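Local coordinates for hypothetical transcriptional regulator yurK (Bacillus subtilis, PDB 2IKK), which is a GntR-family protein that probably regulates transcription by binding DNA, seen here as its C-terminal UTRA domain, which in relatives senses a small-molecule effector, at residues K44-I52 against D149-F157; H32-I40 against I87-V95. All blocks are in the same frame, centred on the assembly; numbering follows the deposited sequence.

Contact 1: K44-I52 against D149-F157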
loop_
_atom_site.group_PDB
_atom_site.type_symbol
_atom_site.label_atom_id
_atom_site.label_comp_id
_atom_site.label_asym_id
_atom_site.label_seq_id
_atom_site.Cartn_x
_atom_site.Cartn_y
_atom_site.Cartn_z
ATOM N N LYS A 44 -10.281 -1.124 -23.536
ATOM C CA LYS A 44 -10.225 -2.567 -23.191
ATOM C C LYS A 44 -10.088 -2.820 -21.695
ATOM O O LYS A 44 -10.871 -3.604 -21.130
ATOM C CB LYS A 44 -9.173 -3.348 -24.004
ATOM C CG LYS A 44 -9.544 -3.471 -25.511
ATOM C CD LYS A 44 -8.588 -4.334 -26.315
ATOM C CE LYS A 44 -9.173 -4.691 -27.731
ATOM N NZ LYS A 44 -8.139 -5.440 -28.616
ATOM N N PRO A 45 -9.099 -2.189 -21.038
ATOM C CA PRO A 45 -8.989 -2.398 -19.601
ATOM C C PRO A 45 -10.177 -1.924 -18.806
ATOM O O PRO A 45 -10.553 -2.544 -17.797
ATOM C CB PRO A 45 -7.758 -1.549 -19.193
ATOM C CG PRO A 45 -7.306 -0.856 -20.367
ATOM C CD PRO A 45 -8.010 -1.338 -21.578
ATOM N N ILE A 46 -10.768 -0.822 -19.204
ATOM C CA ILE A 46 -11.960 -0.333 -18.457
ATOM C C ILE A 46 -13.133 -1.315 -18.718
ATOM O O ILE A 46 -13.869 -1.680 -17.771
ATOM C CB ILE A 46 -12.338 1.083 -18.884
ATOM C CG1 ILE A 46 -11.271 2.106 -18.405
ATOM C CG2 ILE A 46 -13.799 1.525 -18.347
ATOM C CD1 ILE A 46 -10.911 1.996 -16.932
ATOM N N ALA A 47 -13.353 -1.699 -19.971
ATOM C CA ALA A 47 -14.448 -2.670 -20.193
ATOM C C ALA A 47 -14.244 -4.020 -19.487
ATOM O O ALA A 47 -15.217 -4.647 -19.002
ATOM C CB ALA A 47 -14.748 -2.877 -21.718
ATOM N N GLU A 48 -12.997 -4.451 -19.376
ATOM C CA GLU A 48 -12.642 -5.679 -18.667
ATOM C C GLU A 48 -12.941 -5.578 -17.176
ATOM O O GLU A 48 -13.600 -6.471 -16.614
ATOM C CB GLU A 48 -11.167 -6.070 -18.895
ATOM C CG GLU A 48 -10.997 -6.915 -20.160
ATOM C CD GLU A 48 -9.564 -7.501 -20.371
ATOM O OE1 GLU A 48 -8.880 -7.779 -19.329
ATOM O OE2 GLU A 48 -9.164 -7.681 -21.572
ATOM N N LYS A 49 -12.549 -4.466 -16.566
ATOM C CA LYS A 49 -12.842 -4.235 -15.156
ATOM C C LYS A 49 -14.365 -4.167 -14.867
ATOM O O LYS A 49 -14.843 -4.685 -13.802
ATOM C CB LYS A 49 -12.233 -2.880 -14.693
ATOM C CG LYS A 49 -11.094 -3.043 -13.700
ATOM C CD LYS A 49 -9.889 -2.204 -14.011
ATOM C CE LYS A 49 -10.110 -0.723 -13.901
ATOM N NZ LYS A 49 -10.243 -0.298 -12.440
ATOM N N LEU A 50 -15.079 -3.490 -15.751
ATOM C CA LEU A 50 -16.524 -3.241 -15.503
ATOM C C LEU A 50 -17.430 -4.385 -16.002
ATOM O O LEU A 50 -18.671 -4.331 -15.800
ATOM C CB LEU A 50 -17.003 -1.893 -16.104
ATOM C CG LEU A 50 -16.306 -0.677 -15.436
ATOM C CD1 LEU A 50 -16.683 0.676 -16.213
ATOM C CD2 LEU A 50 -16.719 -0.639 -13.932
ATOM N N GLN A 51 -16.817 -5.337 -16.687
ATOM C CA GLN A 51 -17.451 -6.515 -17.296
ATOM C C GLN A 51 -18.646 -6.050 -18.203
ATOM O O GLN A 51 -19.826 -6.486 -18.033
ATOM C CB GLN A 51 -18.002 -7.442 -16.205
ATOM C CG GLN A 51 -16.919 -8.120 -15.325
ATOM C CD GLN A 51 -16.302 -9.397 -15.905
ATOM O OE1 GLN A 51 -16.478 -9.701 -17.108
ATOM N NE2 GLN A 51 -15.629 -10.214 -15.021
ATOM N N ILE A 52 -18.321 -5.154 -19.117
ATOM C CA ILE A 52 -19.269 -4.641 -20.094
ATOM C C ILE A 52 -18.717 -4.840 -21.497
ATOM O O ILE A 52 -17.571 -5.162 -21.669
ATOM C CB ILE A 52 -19.615 -3.208 -19.854
ATOM C CG1 ILE A 52 -18.386 -2.297 -20.016
ATOM C CG2 ILE A 52 -20.328 -3.066 -18.518
ATOM C CD1 ILE A 52 -18.491 -0.850 -19.385
ATOM N N ASP A 149 -21.513 -9.634 -6.526
ATOM C CA ASP A 149 -20.174 -9.386 -7.090
ATOM C C ASP A 149 -20.244 -8.584 -8.405
ATOM O O ASP A 149 -19.430 -8.759 -9.304
ATOM C CB ASP A 149 -19.369 -10.679 -7.308
ATOM C CG ASP A 149 -17.854 -10.433 -7.301
ATOM O OD1 ASP A 149 -17.396 -9.490 -6.642
ATOM O OD2 ASP A 149 -17.083 -11.192 -7.947
ATOM N N GLN A 150 -21.220 -7.719 -8.505
ATOM C CA GLN A 150 -21.434 -6.934 -9.703
ATOM C C GLN A 150 -20.536 -5.651 -9.706
ATOM O O GLN A 150 -20.736 -4.792 -8.888
ATOM C CB GLN A 150 -22.895 -6.522 -9.753
ATOM C CG GLN A 150 -23.254 -5.513 -10.806
ATOM C CD GLN A 150 -22.925 -6.045 -12.192
ATOM O OE1 GLN A 150 -23.337 -7.185 -12.587
ATOM N NE2 GLN A 150 -22.141 -5.253 -12.945
ATOM N N PRO A 151 -19.574 -5.547 -10.634
ATOM C CA PRO A 151 -18.772 -4.278 -10.648
ATOM C C PRO A 151 -19.673 -3.054 -10.989
ATOM O O PRO A 151 -20.531 -3.141 -11.886
ATOM C CB PRO A 151 -17.674 -4.547 -11.731
ATOM C CG PRO A 151 -18.279 -5.572 -12.611
ATOM C CD PRO A 151 -19.102 -6.478 -11.697
ATOM N N ILE A 152 -19.445 -1.927 -10.304
ATOM C CA ILE A 152 -20.257 -0.725 -10.450
ATOM C C ILE A 152 -19.493 0.505 -10.921
ATOM O O ILE A 152 -20.056 1.318 -11.651
ATOM C CB ILE A 152 -21.072 -0.352 -9.225
ATOM C CG1 ILE A 152 -20.217 -0.310 -7.924
ATOM C CG2 ILE A 152 -22.280 -1.391 -9.100
ATOM C CD1 ILE A 152 -20.968 0.436 -6.780
ATOM N N TYR A 153 -18.238 0.612 -10.520
ATOM C CA TYR A 153 -17.388 1.650 -11.083
ATOM C C TYR A 153 -15.915 1.314 -10.860
ATOM O O TYR A 153 -15.551 0.403 -10.049
ATOM C CB TYR A 153 -17.744 3.002 -10.504
ATOM C CG TYR A 153 -17.450 3.129 -8.993
ATOM C CD1 TYR A 153 -16.184 3.435 -8.541
ATOM C CD2 TYR A 153 -18.483 3.025 -8.037
ATOM C CE1 TYR A 153 -15.887 3.587 -7.174
ATOM C CE2 TYR A 153 -18.239 3.203 -6.693
ATOM C CZ TYR A 153 -16.902 3.433 -6.243
ATOM O OH TYR A 153 -16.560 3.570 -4.924
ATOM N N CYS A 154 -15.021 1.988 -11.596
ATOM C CA CYS A 154 -13.614 1.728 -11.284
ATOM C C CYS A 154 -12.876 3.045 -11.185
ATOM O O CYS A 154 -13.276 3.985 -11.854
ATOM C CB CYS A 154 -13.001 0.770 -12.311
ATOM S SG CYS A 154 -13.118 1.251 -14.052
ATOM N N SER A 155 -11.792 3.111 -10.407
ATOM C CA SER A 155 -11.169 4.411 -10.129
ATOM C C SER A 155 -9.682 4.183 -10.213
ATOM O O SER A 155 -9.184 3.106 -9.894
ATOM C CB SER A 155 -11.583 4.892 -8.710
ATOM O OG SER A 155 -12.989 5.298 -8.455
ATOM N N LEU A 156 -8.948 5.198 -10.632
ATOM C CA LEU A 156 -7.493 5.161 -10.540
ATOM C C LEU A 156 -7.194 6.460 -9.808
ATOM O O LEU A 156 -7.697 7.517 -10.197
ATOM C CB LEU A 156 -6.927 5.219 -11.896
ATOM C CG LEU A 156 -5.874 4.242 -12.379
ATOM C CD1 LEU A 156 -6.190 2.738 -12.175
ATOM C CD2 LEU A 156 -5.638 4.607 -13.862
ATOM N N PHE A 157 -6.562 6.308 -8.673
ATOM C CA PHE A 157 -6.108 7.436 -7.851
ATOM C C PHE A 157 -4.593 7.527 -7.986
ATOM O O PHE A 157 -3.894 6.505 -7.825
ATOM C CB PHE A 157 -6.478 7.246 -6.376
ATOM C CG PHE A 157 -7.960 7.002 -6.094
ATOM C CD1 PHE A 157 -8.831 8.075 -5.900
ATOM C CD2 PHE A 157 -8.460 5.707 -5.970
ATOM C CE1 PHE A 157 -10.174 7.850 -5.608
ATOM C CE2 PHE A 157 -9.861 5.485 -5.698
ATOM C CZ PHE A 157 -10.663 6.554 -5.491
HETATM O O HOH W 1 -20.475 -2.686 -14.728
HETATM O O HOH W 2 -21.587 -5.314 -15.857
#
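The carbonyl oxygen of P151 is gripped twice: Q150 NE2 bonds to P151 O at 2.9 Å, and water 1 ties P151 O to L50 O across the contact. That water lies 2.7 Å from L50 O, so the polar link between segments 44-52 and 149-157 runs through water, with no direct hydrogen bond between them. This is the helix-on-sheet layer of the UTRA domain: the short helix lies over a six-stranded antiparallel sheet, and the N-to-C directions of helix 44-50 and strand 150-157 are 139° apart. The Q150 amide does double duty, since its NE2 also gives a proton to water 2, which reaches Q51 O at 3.0 Å. Q51, the first residue to leave helical angles, has positive phi (53°) in a Schellman motif; L50 O and Q51 O at this end face the waters.

Along the strand, P151 and C154 face the helix, while I152 and Y153 between them both point away. The P151 ring fits under the helix end, with its CG 3.4 Å from L50 O and its CB 3.5 Å from K49 O; the aliphatic part of Q51 crosses the ring at its CG. Further on, C154 SG sits between its own backbone N and carbonyl carbon (chi1 55°), where I46 CD1 meets it at 3.7 Å and L50 CG also packs. K49 bends at chi2, chi3 and chi4 and lays its CE alongside the cysteine. Its ammonium then makes a salt bridge with D141 on strand 136-146, which probably favours the charged form, and a weak hydrogen bond with T143 OG1. The CD2 branch of L50 reaches the strand backbone, 3.7 Å from Y153 CA.

Contact 2: H32-I40 against I87-V95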
loop_
_atom_site.group_PDB
_atom_site.type_symbol
_atom_site.label_atom_id
_atom_site.label_comp_id
_atom_site.label_asym_id
_atom_site.label_seq_id
_atom_site.Cartn_x
_atom_site.Cartn_y
_atom_site.Cartn_z
ATOM N N HIS A 32 -12.141 18.549 -3.009
ATOM C CA HIS A 32 -12.618 17.849 -4.203
ATOM C C HIS A 32 -13.207 18.784 -5.254
ATOM O O HIS A 32 -14.322 19.267 -5.100
ATOM C CB HIS A 32 -13.678 16.821 -3.828
ATOM C CG HIS A 32 -13.288 15.393 -4.078
ATOM N ND1 HIS A 32 -13.903 14.339 -3.429
ATOM C CD2 HIS A 32 -12.379 14.837 -4.918
ATOM C CE1 HIS A 32 -13.377 13.199 -3.846
ATOM N NE2 HIS A 32 -12.451 13.474 -4.751
ATOM N N HIS A 33 -12.465 18.964 -6.338
ATOM C CA HIS A 33 -12.797 19.811 -7.454
ATOM C C HIS A 33 -13.023 18.929 -8.685
ATOM O O HIS A 33 -12.249 18.012 -8.907
ATOM C CB HIS A 33 -11.593 20.719 -7.674
ATOM C CG HIS A 33 -11.621 21.490 -8.956
ATOM N ND1 HIS A 33 -12.709 22.242 -9.363
ATOM C CD2 HIS A 33 -10.677 21.642 -9.915
ATOM C CE1 HIS A 33 -12.441 22.807 -10.524
ATOM N NE2 HIS A 33 -11.211 22.471 -10.877
ATOM N N VAL A 34 -14.076 19.191 -9.469
ATOM C CA VAL A 34 -14.338 18.385 -10.670
ATOM C C VAL A 34 -13.644 19.025 -11.810
ATOM O O VAL A 34 -13.855 20.235 -12.139
ATOM C CB VAL A 34 -15.844 18.212 -11.046
ATOM C CG1 VAL A 34 -15.953 17.518 -12.357
ATOM C CG2 VAL A 34 -16.520 17.471 -10.013
ATOM N N LEU A 35 -12.746 18.260 -12.394
ATOM C CA LEU A 35 -11.959 18.761 -13.498
ATOM C C LEU A 35 -12.776 18.664 -14.757
ATOM O O LEU A 35 -12.894 19.652 -15.488
ATOM C CB LEU A 35 -10.696 17.905 -13.696
ATOM C CG LEU A 35 -9.502 18.175 -12.831
ATOM C CD1 LEU A 35 -9.881 17.996 -11.432
ATOM C CD2 LEU A 35 -8.383 17.160 -13.178
ATOM N N SER A 36 -13.318 17.468 -15.038
ATOM C CA SER A 36 -14.055 17.168 -16.235
ATOM C C SER A 36 -14.849 15.897 -16.068
ATOM O O SER A 36 -14.610 15.093 -15.172
ATOM C CB SER A 36 -13.171 17.031 -17.480
ATOM O OG SER A 36 -12.245 15.966 -17.346
ATOM N N HIS A 37 -15.830 15.777 -16.938
ATOM C CA HIS A 37 -16.594 14.602 -17.097
ATOM C C HIS A 37 -16.931 14.646 -18.561
ATOM O O HIS A 37 -17.261 15.745 -19.133
ATOM C CB HIS A 37 -17.779 14.519 -16.134
ATOM C CG HIS A 37 -18.874 15.510 -16.395
ATOM N ND1 HIS A 37 -18.959 16.718 -15.734
ATOM C CD2 HIS A 37 -19.957 15.450 -17.207
ATOM C CE1 HIS A 37 -20.023 17.381 -16.159
ATOM N NE2 HIS A 37 -20.662 16.619 -17.029
ATOM N N ASP A 38 -16.684 13.521 -19.196
ATOM C CA ASP A 38 -16.944 13.326 -20.598
ATOM C C ASP A 38 -17.535 11.955 -20.685
ATOM O O ASP A 38 -17.155 11.104 -19.884
ATOM C CB ASP A 38 -15.653 13.302 -21.392
ATOM C CG ASP A 38 -15.479 14.517 -22.188
ATOM O OD1 ASP A 38 -15.013 15.505 -21.597
ATOM O OD2 ASP A 38 -15.862 14.494 -23.384
ATOM N N ILE A 39 -18.409 11.771 -21.669
ATOM C CA ILE A 39 -18.900 10.436 -22.033
ATOM C C ILE A 39 -18.031 9.905 -23.129
ATOM O O ILE A 39 -17.865 10.545 -24.226
ATOM C CB ILE A 39 -20.374 10.458 -22.406
ATOM C CG1 ILE A 39 -21.162 10.816 -21.179
ATOM C CG2 ILE A 39 -20.782 9.059 -22.900
ATOM C CD1 ILE A 39 -22.635 11.217 -21.494
ATOM N N ILE A 40 -17.403 8.761 -22.877
ATOM C CA ILE A 40 -16.484 8.189 -23.861
ATOM C C ILE A 40 -16.704 6.690 -24.029
ATOM O O ILE A 40 -17.260 6.048 -23.120
ATOM C CB ILE A 40 -14.973 8.402 -23.454
ATOM C CG1 ILE A 40 -14.623 7.578 -22.184
ATOM C CG2 ILE A 40 -14.652 9.927 -23.219
ATOM C CD1 ILE A 40 -13.097 7.565 -21.784
ATOM N N ILE A 87 -26.058 9.415 -15.402
ATOM C CA ILE A 87 -25.332 9.702 -14.117
ATOM C C ILE A 87 -24.440 10.957 -14.270
ATOM O O ILE A 87 -24.222 11.726 -13.326
ATOM C CB ILE A 87 -24.512 8.490 -13.587
ATOM C CG1 ILE A 87 -23.962 8.797 -12.159
ATOM C CG2 ILE A 87 -23.411 8.109 -14.630
ATOM C CD1 ILE A 87 -23.644 7.498 -11.340
ATOM N N ASP A 88 -23.992 11.233 -15.473
ATOM C CA ASP A 88 -23.245 12.480 -15.722
ATOM C C ASP A 88 -23.994 13.774 -15.335
ATOM O O ASP A 88 -23.375 14.831 -15.076
ATOM C CB ASP A 88 -22.816 12.589 -17.186
ATOM C CG ASP A 88 -23.958 12.391 -18.155
ATOM O OD1 ASP A 88 -24.719 11.408 -18.023
ATOM O OD2 ASP A 88 -24.105 13.227 -19.062
ATOM N N THR A 89 -25.324 13.711 -15.370
ATOM C CA THR A 89 -26.130 14.908 -15.139
ATOM C C THR A 89 -26.109 15.308 -13.658
ATOM O O THR A 89 -26.482 16.442 -13.334
ATOM C CB THR A 89 -27.588 14.741 -15.694
ATOM O OG1 THR A 89 -28.290 13.816 -14.850
ATOM C CG2 THR A 89 -27.584 14.217 -17.135
ATOM N N PHE A 90 -25.668 14.397 -12.772
ATOM C CA PHE A 90 -25.553 14.686 -11.343
ATOM C C PHE A 90 -24.196 15.232 -10.914
ATOM O O PHE A 90 -24.039 15.596 -9.746
ATOM C CB PHE A 90 -25.921 13.436 -10.498
ATOM C CG PHE A 90 -27.298 12.906 -10.805
ATOM C CD1 PHE A 90 -28.462 13.634 -10.411
ATOM C CD2 PHE A 90 -27.454 11.744 -11.541
ATOM C CE1 PHE A 90 -29.748 13.171 -10.747
ATOM C CE2 PHE A 90 -28.741 11.251 -11.881
ATOM C CZ PHE A 90 -29.899 12.012 -11.504
ATOM N N ILE A 91 -23.237 15.274 -11.848
ATOM C CA ILE A 91 -21.842 15.573 -11.494
ATOM C C ILE A 91 -21.668 17.100 -11.316
ATOM O O ILE A 91 -21.962 17.875 -12.234
ATOM C CB ILE A 91 -20.871 15.018 -12.543
ATOM C CG1 ILE A 91 -20.945 13.510 -12.499
ATOM C CG2 ILE A 91 -19.429 15.629 -12.285
ATOM C CD1 ILE A 91 -20.153 12.875 -13.603
ATOM N N ALA A 92 -21.154 17.490 -10.158
ATOM C CA ALA A 92 -20.837 18.909 -9.881
ATOM C C ALA A 92 -19.838 18.973 -8.761
ATOM O O ALA A 92 -19.718 18.052 -7.984
ATOM C CB ALA A 92 -22.124 19.639 -9.468
ATOM N N ASP A 93 -19.124 20.082 -8.613
ATOM C CA ASP A 93 -18.292 20.226 -7.397
ATOM C C ASP A 93 -19.063 19.969 -6.117
ATOM O O ASP A 93 -20.193 20.471 -5.965
ATOM C CB ASP A 93 -17.631 21.635 -7.332
ATOM C CG ASP A 93 -16.544 21.810 -8.374
ATOM O OD1 ASP A 93 -16.041 20.810 -8.929
ATOM O OD2 ASP A 93 -16.187 22.966 -8.683
ATOM N N GLY A 94 -18.462 19.207 -5.198
ATOM C CA GLY A 94 -19.060 18.972 -3.861
ATOM C C GLY A 94 -20.000 17.764 -3.818
ATOM O O GLY A 94 -20.445 17.340 -2.733
ATOM N N VAL A 95 -20.263 17.159 -4.969
ATOM C CA VAL A 95 -21.265 16.109 -5.002
ATOM C C VAL A 95 -20.595 14.815 -4.526
ATOM O O VAL A 95 -19.474 14.506 -4.923
ATOM C CB VAL A 95 -21.909 15.995 -6.419
ATOM C CG1 VAL A 95 -22.784 14.717 -6.591
ATOM C CG2 VAL A 95 -22.718 17.272 -6.796
HETATM O O HOH W 3 -23.786 15.843 -18.394
#
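D93 holds its CG opposite the carbonyl carbon and beside its own N (chi1 -70°), carrying the carboxylate across to H33 and V34, while H37 CG sits between backbone N and carbonyl carbon (chi1 69°), bringing the imidazole to I91. D93 OD1 accepts the N-H of V34 (N to OD1 2.6 Å), a short bond with an N-H...O angle of 162°, met nearly along the C-O axis of the acid. The second oxygen, D93 OD2, lies in the plane of the H33 ring at its edge, 3.6 Å from H33 ND1. Strand 33-41 is one of the two edge strands of the antiparallel sheet within this chain. H33 and L35 pair with strand 57-66, and V34 gives its N-H to the loop between strand 71-80 and helix 97-105. D93 belongs to a type II beta turn from A92 to V95, with G94 taking the positive phi.

I91 slides past H37 in the opposite direction, its CB over one face of the imidazole and its CG2 3.6 Å from H37 ND1. The same methyl reaches V34 CG1 at 4.0 Å, bridging two side chains of the strand. Where the 3-10 segment 87-90 begins, D88 crosses H37 at about a right angle. Water 3 binds D88 OD2 at 2.7 Å and reaches H37 NE2 through a weak bond, while I39 CD1 comes up to D88 OD2 at 3.5 Å.

Contacts 1 and 2 have their centres about 18 Å apart and are joined by the chain itself: strand 33-41 runs almost directly into helix 44-50. Both reach the same antiparallel sheet, contact 1 through strand 150-160 and contact 2 at strand 33-41. Their segments alternate in sequence: 44-52 lies between the two segments of contact 2, and 87-95 between those of contact 1. Contact 1 is largely buried and apolar, with water at the helix end; contact 2 lies at the surface and mixes apolar packing of I91 with the carboxylates of D88 and D93. A sulfate ion, probably from the crystallisation liquor, sits about 4 Å from the H32 side chain.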